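Local coordinates for protein DNA polymerase (Bacillus phage phi29, PDB 2PY5) that replicates the phage genome by protein-primed, strand-displacing DNA synthesis with high processivity and proofreads with a 3'-5' exonuclease that needs magnesium, at residues R23-G28 with V154-T159; F137-L142 with I170-E175; G144-H149 with P160-Y165. The protein carries 2 engineered substitutions. One frame throughout, in Å; residues are numbered along the deposited sequence.

Interaction 1 of 3, residues R23-G28 with V154-T159; sequences RVWAYG and VGYKIT
Trp25 meets Tyr156 in an offset edge-to-face pair at a classic beta bulge of the exonuclease domain, where Trp25 and Ala26 both face Glu14 of strand 8-15. The six-membered ring of Trp25 offers its face to the tyrosine edge; the centroids are 5.7 Å apart and the planes stand at 85°. Two apolar contacts follow along 154-159: Ile158 CG1 approaches Trp25 CZ3 near the plane of the indole, and Ile158 CD1 reaches Ala26 CB at 3.7 Å. At the other end of the contact, Val154 CG2 lies 3.6 Å from Arg23 NE, over one face of the guanidinium and toward its rim.

Further out, polar partners fix these groups. Arg23 NE forms a salt bridge with Asp21, NH2 bonds to Arg152 O, and Tyr156 OH bonds to Glu162 of helix 160-182. Trp25 CG sits between the backbone N and the carbonyl carbon (chi1 65°), and chi2 (-98°) turns the indole about the next bond. The two aromatic side chains lie side by side, pointing the same way. No direct hydrogen bond joins the segments. Instead, one water donates to both backbones, 2.7 Å from Trp25 O and 2.7 Å from Tyr156 O.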
loop_
_atom_site.group_PDB
_atom_site.type_symbol
_atom_site.label_atom_id
_atom_site.label_comp_id
_atom_site.label_asym_id
_atom_site.label_seq_id
_atom_site.Cartn_x
_atom_site.Cartn_y
_atom_site.Cartn_z
ATOM N N ARG F 23 -28.108 -6.166 -4.108
ATOM C CA ARG F 23 -28.655 -4.843 -3.870
ATOM C C ARG F 23 -28.296 -4.325 -2.486
ATOM O O ARG F 23 -27.977 -5.077 -1.591
ATOM C CB ARG F 23 -30.175 -4.876 -4.039
ATOM C CG ARG F 23 -30.852 -5.888 -3.195
ATOM C CD ARG F 23 -32.358 -6.030 -3.491
ATOM N NE ARG F 23 -32.763 -7.363 -3.062
ATOM C CZ ARG F 23 -32.963 -7.747 -1.799
ATOM N NH1 ARG F 23 -32.881 -6.900 -0.786
ATOM N NH2 ARG F 23 -33.239 -9.005 -1.551
ATOM N N VAL F 24 -28.384 -3.017 -2.329
ATOM C CA VAL F 24 -28.238 -2.366 -1.023
ATOM C C VAL F 24 -29.470 -2.674 -0.160
ATOM O O VAL F 24 -30.612 -2.498 -0.615
ATOM C CB VAL F 24 -28.077 -0.835 -1.215
ATOM C CG1 VAL F 24 -28.148 -0.080 0.112
ATOM C CG2 VAL F 24 -26.761 -0.544 -1.933
ATOM N N TRP F 25 -29.248 -3.168 1.060
ATOM C CA TRP F 25 -30.344 -3.318 2.027
ATOM C C TRP F 25 -30.290 -2.295 3.159
ATOM O O TRP F 25 -31.255 -2.137 3.890
ATOM C CB TRP F 25 -30.453 -4.749 2.575
ATOM C CG TRP F 25 -29.289 -5.244 3.412
ATOM C CD1 TRP F 25 -28.265 -6.020 2.978
ATOM C CD2 TRP F 25 -29.079 -5.042 4.814
ATOM N NE1 TRP F 25 -27.428 -6.330 4.019
ATOM C CE2 TRP F 25 -27.899 -5.736 5.160
ATOM C CE3 TRP F 25 -29.784 -4.364 5.821
ATOM C CZ2 TRP F 25 -27.385 -5.739 6.461
ATOM C CZ3 TRP F 25 -29.276 -4.378 7.121
ATOM C CH2 TRP F 25 -28.088 -5.064 7.426
ATOM N N ALA F 26 -29.155 -1.604 3.295
ATOM C CA ALA F 26 -29.043 -0.495 4.240
ATOM C C ALA F 26 -28.040 0.533 3.757
ATOM O O ALA F 26 -27.063 0.188 3.107
ATOM C CB ALA F 26 -28.641 -0.990 5.628
ATOM N N TYR F 27 -28.319 1.805 4.051
ATOM C CA TYR F 27 -27.346 2.876 3.883
ATOM C C TYR F 27 -27.246 3.656 5.184
ATOM O O TYR F 27 -28.177 3.666 5.995
ATOM C CB TYR F 27 -27.750 3.835 2.757
ATOM C CG TYR F 27 -28.924 4.754 3.093
ATOM C CD1 TYR F 27 -28.744 5.926 3.841
ATOM C CD2 TYR F 27 -30.219 4.448 2.679
ATOM C CE1 TYR F 27 -29.827 6.768 4.147
ATOM C CE2 TYR F 27 -31.288 5.290 2.975
ATOM C CZ TYR F 27 -31.079 6.450 3.720
ATOM O OH TYR F 27 -32.141 7.286 4.033
ATOM N N GLY F 28 -26.123 4.345 5.350
ATOM C CA GLY F 28 -25.964 5.307 6.424
ATOM C C GLY F 28 -25.153 6.462 5.892
ATOM O O GLY F 28 -24.238 6.266 5.080
ATOM N N VAL F 154 -36.331 -7.294 -0.286
ATOM C CA VAL F 154 -36.527 -5.879 -0.512
ATOM C C VAL F 154 -37.447 -5.323 0.582
ATOM O O VAL F 154 -38.507 -5.887 0.858
ATOM C CB VAL F 154 -37.101 -5.612 -1.913
ATOM C CG1 VAL F 154 -37.513 -4.153 -2.064
ATOM C CG2 VAL F 154 -36.090 -5.990 -2.967
ATOM N N GLY F 155 -37.030 -4.219 1.207
ATOM C CA GLY F 155 -37.831 -3.574 2.262
ATOM C C GLY F 155 -37.615 -4.168 3.641
ATOM O O GLY F 155 -38.318 -3.831 4.595
ATOM N N TYR F 156 -36.648 -5.074 3.740
ATOM C CA TYR F 156 -36.276 -5.696 5.007
ATOM C C TYR F 156 -36.044 -4.636 6.087
ATOM O O TYR F 156 -35.357 -3.622 5.854
ATOM C CB TYR F 156 -35.023 -6.574 4.815
ATOM C CG TYR F 156 -34.318 -6.970 6.087
ATOM C CD1 TYR F 156 -34.751 -8.056 6.828
ATOM C CD2 TYR F 156 -33.203 -6.279 6.533
ATOM C CE1 TYR F 156 -34.113 -8.431 7.993
ATOM C CE2 TYR F 156 -32.564 -6.648 7.711
ATOM C CZ TYR F 156 -33.017 -7.728 8.425
ATOM O OH TYR F 156 -32.386 -8.112 9.583
ATOM N N LYS F 157 -36.643 -4.882 7.251
ATOM C CA LYS F 157 -36.568 -3.982 8.398
ATOM C C LYS F 157 -35.243 -4.130 9.143
ATOM O O LYS F 157 -34.947 -5.189 9.699
ATOM C CB LYS F 157 -37.727 -4.290 9.343
ATOM C CG LYS F 157 -37.753 -3.519 10.650
ATOM C CD LYS F 157 -39.112 -3.675 11.306
ATOM C CE LYS F 157 -39.093 -3.391 12.789
ATOM N NZ LYS F 157 -40.439 -3.648 13.383
ATOM N N ILE F 158 -34.467 -3.052 9.176
ATOM C CA ILE F 158 -33.174 -3.046 9.852
ATOM C C ILE F 158 -33.365 -3.195 11.366
ATOM O O ILE F 158 -34.167 -2.473 11.967
ATOM C CB ILE F 158 -32.389 -1.736 9.554
ATOM C CG1 ILE F 158 -32.173 -1.552 8.044
ATOM C CG2 ILE F 158 -31.046 -1.752 10.256
ATOM C CD1 ILE F 158 -31.659 -0.166 7.669
ATOM N N THR F 159 -32.654 -4.148 11.973
ATOM C CA THR F 159 -32.758 -4.389 13.415
ATOM C C THR F 159 -31.985 -3.315 14.188
ATOM O O THR F 159 -31.135 -2.640 13.618
ATOM C CB THR F 159 -32.235 -5.791 13.820
ATOM O OG1 THR F 159 -30.814 -5.856 13.634
ATOM C CG2 THR F 159 -32.926 -6.899 13.015
HETATM O O HOH W 1 -33.455 -3.655 3.878
#

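Interaction 2 of 3, residues F137-L142 with I170-E175; sequences FKLTVL and IQIIAE
Leu139 lies against Ile172 and Glu175, which are one turn apart on helix 160-182, and most of the apolar contact comes from these three residues. Leu139 CD1 is 4.2 Å from Ile172 CG2, and both leucine methyls lie 3.9 Å from Glu175 CB. The leucine and glutamate side chains slide past each other in opposite directions, which brings the carboxylate back beside the leucine: Glu175 OE1 is 3.5 Å from Leu139 CB. Farther along the loop, Val141 CG2 touches Ile172 CD1 at 4.0 Å, the two side chains crossing at a slant. Ile172 CG1 is anti to its own carbonyl carbon (chi1 -74°), a rotation that directs it at the loop, where it packs on Thr140 O.

No direct hydrogen bond joins 137-142 to 170-175; the polar links there go through water. One water donates to Thr140 O and, at 2.8 Å, to Glu175 OE1. A second accepts from Thr140 N and donates to the same OE1 at 2.9 Å. Asn168, a turn before Ile172 on the helix, bonds Thr140 O directly.

Backbone geometry sets where this loop begins. Lys138, with positive phi (59°), leaves helix 130-136 in a Schellman motif, and the contact ties the loop that follows to helix 160-182 within the 3'-5' exonuclease region. The side chain of Ile172 is about 5 Å from that of the magnesium ligand Asp169. Val130 of helix 130-136 also touches Ile172, and Ala176 adds to the helix surface under Leu139.

A single carboxylate oxygen, gripped by two donating waters, therefore serves both the N-H and the C=O of Thr140, and the waters probably help keep Glu175 ionised beside the leucine.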
loop_
_atom_site.group_PDB
_atom_site.type_symbol
_atom_site.label_atom_id
_atom_site.label_comp_id
_atom_site.label_asym_id
_atom_site.label_seq_id
_atom_site.Cartn_x
_atom_site.Cartn_y
_atom_site.Cartn_z
ATOM N N PHE F 137 -6.632 4.709 16.101
ATOM C CA PHE F 137 -7.037 6.100 16.323
ATOM C C PHE F 137 -7.765 6.280 17.657
ATOM O O PHE F 137 -8.179 7.393 17.986
ATOM C CB PHE F 137 -7.925 6.613 15.178
ATOM C CG PHE F 137 -7.171 6.996 13.921
ATOM C CD1 PHE F 137 -6.382 6.072 13.248
ATOM C CD2 PHE F 137 -7.290 8.279 13.390
ATOM C CE1 PHE F 137 -5.686 6.434 12.083
ATOM C CE2 PHE F 137 -6.606 8.640 12.222
ATOM C CZ PHE F 137 -5.814 7.718 11.574
ATOM N N LYS F 138 -7.897 5.194 18.426
ATOM C CA LYS F 138 -8.528 5.203 19.757
ATOM C C LYS F 138 -9.975 5.692 19.702
ATOM O O LYS F 138 -10.382 6.545 20.492
ATOM C CB LYS F 138 -7.714 6.033 20.760
ATOM C CG LYS F 138 -6.233 5.747 20.743
ATOM C CD LYS F 138 -5.904 4.292 21.062
ATOM C CE LYS F 138 -6.166 3.946 22.512
ATOM N NZ LYS F 138 -5.404 2.729 22.931
ATOM N N LEU F 139 -10.735 5.112 18.773
ATOM C CA LEU F 139 -12.138 5.464 18.527
ATOM C C LEU F 139 -13.024 4.292 18.955
ATOM O O LEU F 139 -12.589 3.140 18.915
ATOM C CB LEU F 139 -12.353 5.768 17.035
ATOM C CG LEU F 139 -11.431 6.815 16.394
ATOM C CD1 LEU F 139 -11.730 6.937 14.911
ATOM C CD2 LEU F 139 -11.587 8.153 17.104
ATOM N N THR F 140 -14.260 4.584 19.358
ATOM C CA THR F 140 -15.182 3.543 19.815
ATOM C C THR F 140 -15.561 2.619 18.667
ATOM O O THR F 140 -15.899 3.081 17.583
ATOM C CB THR F 140 -16.465 4.144 20.418
ATOM O OG1 THR F 140 -16.121 5.007 21.507
ATOM C CG2 THR F 140 -17.389 3.043 20.928
ATOM N N VAL F 141 -15.489 1.312 18.912
ATOM C CA VAL F 141 -15.868 0.313 17.916
ATOM C C VAL F 141 -16.644 -0.821 18.575
ATOM O O VAL F 141 -16.280 -1.291 19.652
ATOM C CB VAL F 141 -14.638 -0.261 17.161
ATOM C CG1 VAL F 141 -13.627 -0.847 18.133
ATOM C CG2 VAL F 141 -15.081 -1.304 16.125
ATOM N N LEU F 142 -17.724 -1.245 17.924
ATOM C CA LEU F 142 -18.544 -2.348 18.426
ATOM C C LEU F 142 -17.915 -3.684 18.037
ATOM O O LEU F 142 -17.363 -3.830 16.934
ATOM C CB LEU F 142 -19.969 -2.251 17.873
ATOM C CG LEU F 142 -20.748 -0.974 18.230
ATOM C CD1 LEU F 142 -22.156 -1.011 17.629
ATOM C CD2 LEU F 142 -20.822 -0.764 19.734
ATOM N N ILE F 170 -19.935 4.205 10.142
ATOM C CA ILE F 170 -19.840 5.552 9.553
ATOM C C ILE F 170 -19.250 6.565 10.544
ATOM O O ILE F 170 -18.577 7.497 10.138
ATOM C CB ILE F 170 -21.188 6.048 8.954
ATOM C CG1 ILE F 170 -22.277 6.255 10.028
ATOM C CG2 ILE F 170 -21.650 5.064 7.869
ATOM C CD1 ILE F 170 -23.657 6.596 9.426
ATOM N N GLN F 171 -19.460 6.367 11.843
ATOM C CA GLN F 171 -18.943 7.303 12.837
ATOM C C GLN F 171 -17.439 7.133 13.024
ATOM O O GLN F 171 -16.749 8.111 13.273
ATOM C CB GLN F 171 -19.679 7.163 14.178
ATOM C CG GLN F 171 -19.217 8.195 15.208
ATOM C CD GLN F 171 -20.110 8.315 16.427
ATOM O OE1 GLN F 171 -19.669 8.774 17.484
ATOM N NE2 GLN F 171 -21.361 7.923 16.289
ATOM N N ILE F 172 -16.935 5.903 12.924
ATOM C CA ILE F 172 -15.476 5.683 13.005
ATOM C C ILE F 172 -14.774 6.488 11.902
ATOM O O ILE F 172 -13.813 7.226 12.172
ATOM C CB ILE F 172 -15.114 4.195 12.874
ATOM C CG1 ILE F 172 -15.482 3.448 14.156
ATOM C CG2 ILE F 172 -13.598 4.023 12.569
ATOM C CD1 ILE F 172 -15.642 1.957 13.959
ATOM N N ILE F 173 -15.250 6.342 10.668
ATOM C CA ILE F 173 -14.650 7.052 9.539
ATOM C C ILE F 173 -14.879 8.581 9.659
ATOM O O ILE F 173 -13.970 9.357 9.394
ATOM C CB ILE F 173 -15.120 6.485 8.188
ATOM C CG1 ILE F 173 -14.615 5.040 8.004
ATOM C CG2 ILE F 173 -14.638 7.371 7.045
ATOM C CD1 ILE F 173 -13.071 4.855 8.090
ATOM N N ALA F 174 -16.059 9.002 10.109
ATOM C CA ALA F 174 -16.278 10.435 10.374
ATOM C C ALA F 174 -15.285 10.992 11.383
ATOM O O ALA F 174 -14.732 12.071 11.186
ATOM C CB ALA F 174 -17.708 10.693 10.860
ATOM N N GLU F 175 -15.080 10.278 12.489
ATOM C CA GLU F 175 -14.174 10.741 13.542
ATOM C C GLU F 175 -12.729 10.807 13.041
ATOM O O GLU F 175 -12.006 11.763 13.324
ATOM C CB GLU F 175 -14.276 9.845 14.776
ATOM C CG GLU F 175 -15.630 9.993 15.521
ATOM C CD GLU F 175 -15.808 9.024 16.685
ATOM O OE1 GLU F 175 -15.059 8.026 16.769
ATOM O OE2 GLU F 175 -16.699 9.269 17.528
HETATM O O HOH W 2 -16.590 5.650 17.018
HETATM O O HOH W 3 -14.689 7.369 19.536
#

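Interaction 3 of 3, residues G144-H149 with P160-Y165; sequences GDIDYH and PEEYAY. With nucleotides of chain A.
Glu162 and Tyr165, three residues apart on helix 160-182, receive Ile146 from the loop 144-149. At Glu162 the contact is made with the backbone and the base of the side chain: Ile146 CD1 is 4.0 Å from Glu162 O and 4.2 Å from Glu162 CB. The carboxylate itself is used elsewhere, in a salt bridge to Arg152 and a hydrogen bond with the backbone N of Thr159 besides its bond to Tyr156, so this buried acid is well supplied with partners.

One turn later, Tyr165 carries the larger share. Its CB and CD2 pack against Ile146 CG1, with CD2 at 3.7 Å, and the two side chains slide past each other in opposite directions. The Asp145-Ile146 peptide lies over one face of the ring, Asp145 C being 3.9 Å above its plane and offset toward the rim. Gly144 O approaches obliquely, 3.4 Å from Tyr165 CE1. The tyrosine OH packs 3.6 Å from Gly144 CA and is hydrogen-bonded to Lys143 O, which ties the ring tip to the residue just before 144-149.

Across the loop from the helix, Tyr148 meets the DNA. The base of DT7 of chain A lies over one face of its ring, with DT7 C5 3.6 Å above the plane and offset toward the rim; Ile146 O lies over the opposite face.

Asp145 has been seen as a magnesium ligand in a structure of this protein, and Tyr148 stabilises the frayed 3' terminus. Two positions essential for exonucleolysis, Ala12 and Ala66, are engineered here. The helix-backed loop thus belongs to the 3'-5' exonuclease active site, here occupied by single-stranded DNA.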
loop_
_atom_site.group_PDB
_atom_site.type_symbol
_atom_site.label_atom_id
_atom_site.label_comp_id
_atom_site.label_asym_id
_atom_site.label_seq_id
_atom_site.Cartn_x
_atom_site.Cartn_y
_atom_site.Cartn_z
ATOM N N GLY F 144 -17.617 -7.481 16.827
ATOM C CA GLY F 144 -18.276 -8.377 15.885
ATOM C C GLY F 144 -18.606 -7.735 14.552
ATOM O O GLY F 144 -18.270 -6.570 14.295
ATOM N N ASP F 145 -19.268 -8.516 13.703
ATOM C CA ASP F 145 -19.662 -8.076 12.374
ATOM C C ASP F 145 -21.158 -8.246 12.187
ATOM O O ASP F 145 -21.827 -8.926 12.960
ATOM C CB ASP F 145 -18.952 -8.910 11.299
ATOM C CG ASP F 145 -17.438 -8.766 11.330
ATOM O OD1 ASP F 145 -16.926 -7.686 11.710
ATOM O OD2 ASP F 145 -16.763 -9.747 10.951
ATOM N N ILE F 146 -21.675 -7.617 11.140
ATOM C CA ILE F 146 -23.022 -7.901 10.678
ATOM C C ILE F 146 -23.047 -9.333 10.107
ATOM O O ILE F 146 -22.057 -9.810 9.546
ATOM C CB ILE F 146 -23.492 -6.827 9.643
ATOM C CG1 ILE F 146 -24.115 -5.635 10.387
ATOM C CG2 ILE F 146 -24.500 -7.402 8.651
ATOM C CD1 ILE F 146 -24.888 -4.677 9.512
ATOM N N ASP F 147 -24.159 -10.033 10.298
ATOM C CA ASP F 147 -24.388 -11.298 9.615
ATOM C C ASP F 147 -24.612 -10.972 8.140
ATOM O O ASP F 147 -25.710 -10.590 7.756
ATOM C CB ASP F 147 -25.617 -11.994 10.214
ATOM C CG ASP F 147 -25.949 -13.323 9.543
ATOM O OD1 ASP F 147 -25.296 -13.699 8.548
ATOM O OD2 ASP F 147 -26.888 -14.000 10.024
ATOM N N TYR F 148 -23.574 -11.124 7.320
ATOM C CA TYR F 148 -23.616 -10.660 5.923
ATOM C C TYR F 148 -24.643 -11.396 5.077
ATOM O O TYR F 148 -25.286 -10.802 4.211
ATOM C CB TYR F 148 -22.257 -10.825 5.238
ATOM C CG TYR F 148 -21.095 -10.188 5.957
ATOM C CD1 TYR F 148 -19.968 -10.940 6.273
ATOM C CD2 TYR F 148 -21.125 -8.851 6.335
ATOM C CE1 TYR F 148 -18.888 -10.373 6.934
ATOM C CE2 TYR F 148 -20.037 -8.267 7.006
ATOM C CZ TYR F 148 -18.931 -9.049 7.300
ATOM O OH TYR F 148 -17.852 -8.524 7.955
ATOM N N HIS F 149 -24.786 -12.695 5.321
ATOM C CA HIS F 149 -25.516 -13.559 4.399
ATOM C C HIS F 149 -26.949 -13.852 4.828
ATOM O O HIS F 149 -27.619 -14.652 4.189
ATOM C CB HIS F 149 -24.720 -14.844 4.184
ATOM C CG HIS F 149 -23.305 -14.589 3.785
ATOM N ND1 HIS F 149 -22.970 -13.985 2.591
ATOM C CD2 HIS F 149 -22.141 -14.794 4.445
ATOM C CE1 HIS F 149 -21.656 -13.860 2.520
ATOM N NE2 HIS F 149 -21.130 -14.352 3.629
ATOM N N PRO F 160 -32.294 -3.136 15.485
ATOM C CA PRO F 160 -31.499 -2.212 16.306
ATOM C C PRO F 160 -29.999 -2.531 16.305
ATOM O O PRO F 160 -29.170 -1.613 16.290
ATOM C CB PRO F 160 -32.095 -2.386 17.705
ATOM C CG PRO F 160 -33.477 -2.847 17.461
ATOM C CD PRO F 160 -33.408 -3.718 16.249
ATOM N N GLU F 161 -29.673 -3.824 16.292
ATOM C CA GLU F 161 -28.286 -4.303 16.288
ATOM C C GLU F 161 -27.566 -3.966 14.972
ATOM O O GLU F 161 -26.421 -3.483 14.973
ATOM C CB GLU F 161 -28.262 -5.818 16.537
ATOM C CG GLU F 161 -28.743 -6.239 17.931
ATOM C CD GLU F 161 -30.272 -6.412 18.063
ATOM O OE1 GLU F 161 -31.030 -6.166 17.096
ATOM O OE2 GLU F 161 -30.715 -6.797 19.163
ATOM N N GLU F 162 -28.235 -4.204 13.847
ATOM C CA GLU F 162 -27.699 -3.842 12.536
ATOM C C GLU F 162 -27.516 -2.326 12.411
ATOM O O GLU F 162 -26.505 -1.848 11.884
ATOM C CB GLU F 162 -28.636 -4.341 11.436
ATOM C CG GLU F 162 -28.650 -5.852 11.307
ATOM C CD GLU F 162 -29.850 -6.372 10.516
ATOM O OE1 GLU F 162 -30.797 -5.600 10.239
ATOM O OE2 GLU F 162 -29.838 -7.557 10.172
ATOM N N TYR F 163 -28.507 -1.580 12.891
ATOM C CA TYR F 163 -28.497 -0.111 12.883
ATOM C C TYR F 163 -27.294 0.423 13.657
ATOM O O TYR F 163 -26.612 1.333 13.202
ATOM C CB TYR F 163 -29.808 0.394 13.503
ATOM C CG TYR F 163 -30.065 1.893 13.445
ATOM C CD1 TYR F 163 -30.957 2.432 12.526
ATOM C CD2 TYR F 163 -29.455 2.764 14.358
ATOM C CE1 TYR F 163 -31.223 3.802 12.496
ATOM C CE2 TYR F 163 -29.700 4.128 14.325
ATOM C CZ TYR F 163 -30.589 4.642 13.396
ATOM O OH TYR F 163 -30.847 5.988 13.371
ATOM N N ALA F 164 -27.049 -0.161 14.823
ATOM C CA ALA F 164 -25.921 0.236 15.672
ATOM C C ALA F 164 -24.582 -0.031 14.992
ATOM O O ALA F 164 -23.659 0.788 15.085
ATOM C CB ALA F 164 -26.002 -0.489 17.016
ATOM N N TYR F 165 -24.463 -1.172 14.310
ATOM C CA TYR F 165 -23.235 -1.491 13.576
ATOM C C TYR F 165 -22.976 -0.485 12.449
ATOM O O TYR F 165 -21.848 -0.037 12.241
ATOM C CB TYR F 165 -23.300 -2.895 12.961
ATOM C CG TYR F 165 -22.853 -4.027 13.855
ATOM C CD1 TYR F 165 -21.596 -4.018 14.456
ATOM C CD2 TYR F 165 -23.675 -5.134 14.065
ATOM C CE1 TYR F 165 -21.184 -5.067 15.270
ATOM C CE2 TYR F 165 -23.267 -6.191 14.870
ATOM C CZ TYR F 165 -22.021 -6.150 15.469
ATOM O OH TYR F 165 -21.615 -7.196 16.270
ATOM P P DT A 7 -18.319 -3.954 5.096
ATOM O OP1 DT A 7 -19.090 -2.994 5.902
ATOM O OP2 DT A 7 -17.426 -4.925 5.759
ATOM O "O5'" DT A 7 -19.295 -4.838 4.190
ATOM C "C5'" DT A 7 -20.225 -4.237 3.303
ATOM C "C4'" DT A 7 -21.008 -5.347 2.623
ATOM O "O4'" DT A 7 -20.095 -6.211 1.918
ATOM C "C3'" DT A 7 -21.780 -6.288 3.550
ATOM O "O3'" DT A 7 -23.076 -5.784 3.898
ATOM C "C2'" DT A 7 -21.907 -7.518 2.662
ATOM C "C1'" DT A 7 -20.590 -7.537 1.907
ATOM N N1 DT A 7 -19.552 -8.460 2.496
ATOM C C2 DT A 7 -19.596 -9.779 2.120
ATOM O O2 DT A 7 -20.426 -10.228 1.351
ATOM N N3 DT A 7 -18.627 -10.569 2.672
ATOM C C4 DT A 7 -17.633 -10.177 3.546
ATOM O O4 DT A 7 -16.806 -10.983 3.986
ATOM C C5 DT A 7 -17.639 -8.780 3.904
ATOM C C7 DT A 7 -16.601 -8.246 4.845
ATOM C C6 DT A 7 -18.584 -7.986 3.372
#

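In the fold
All three contacts lie in the exonuclease region, 1-191. Interactions 1 and 3 are closest, with centres 11 Å apart; interaction 2 is about 16 Å from interaction 3 and 22 Å from interaction 1. Strand 24-31, second in the eight-stranded mixed sheet, enters interaction 1 alone, whereas helix 160-182 serves interactions 2 and 3. The remaining segments come from the long connection between helix 130-136 and that helix. Along the chain, 23-28 comes first, then 137-142, 144-149, 154-159, 160-165 and 170-175. The connection is thus held against helix 160-182 and strand 24-31, next to the outermost strand 38-41, consistent with these contacts helping to position Asp145 and Tyr148 in the exonuclease site.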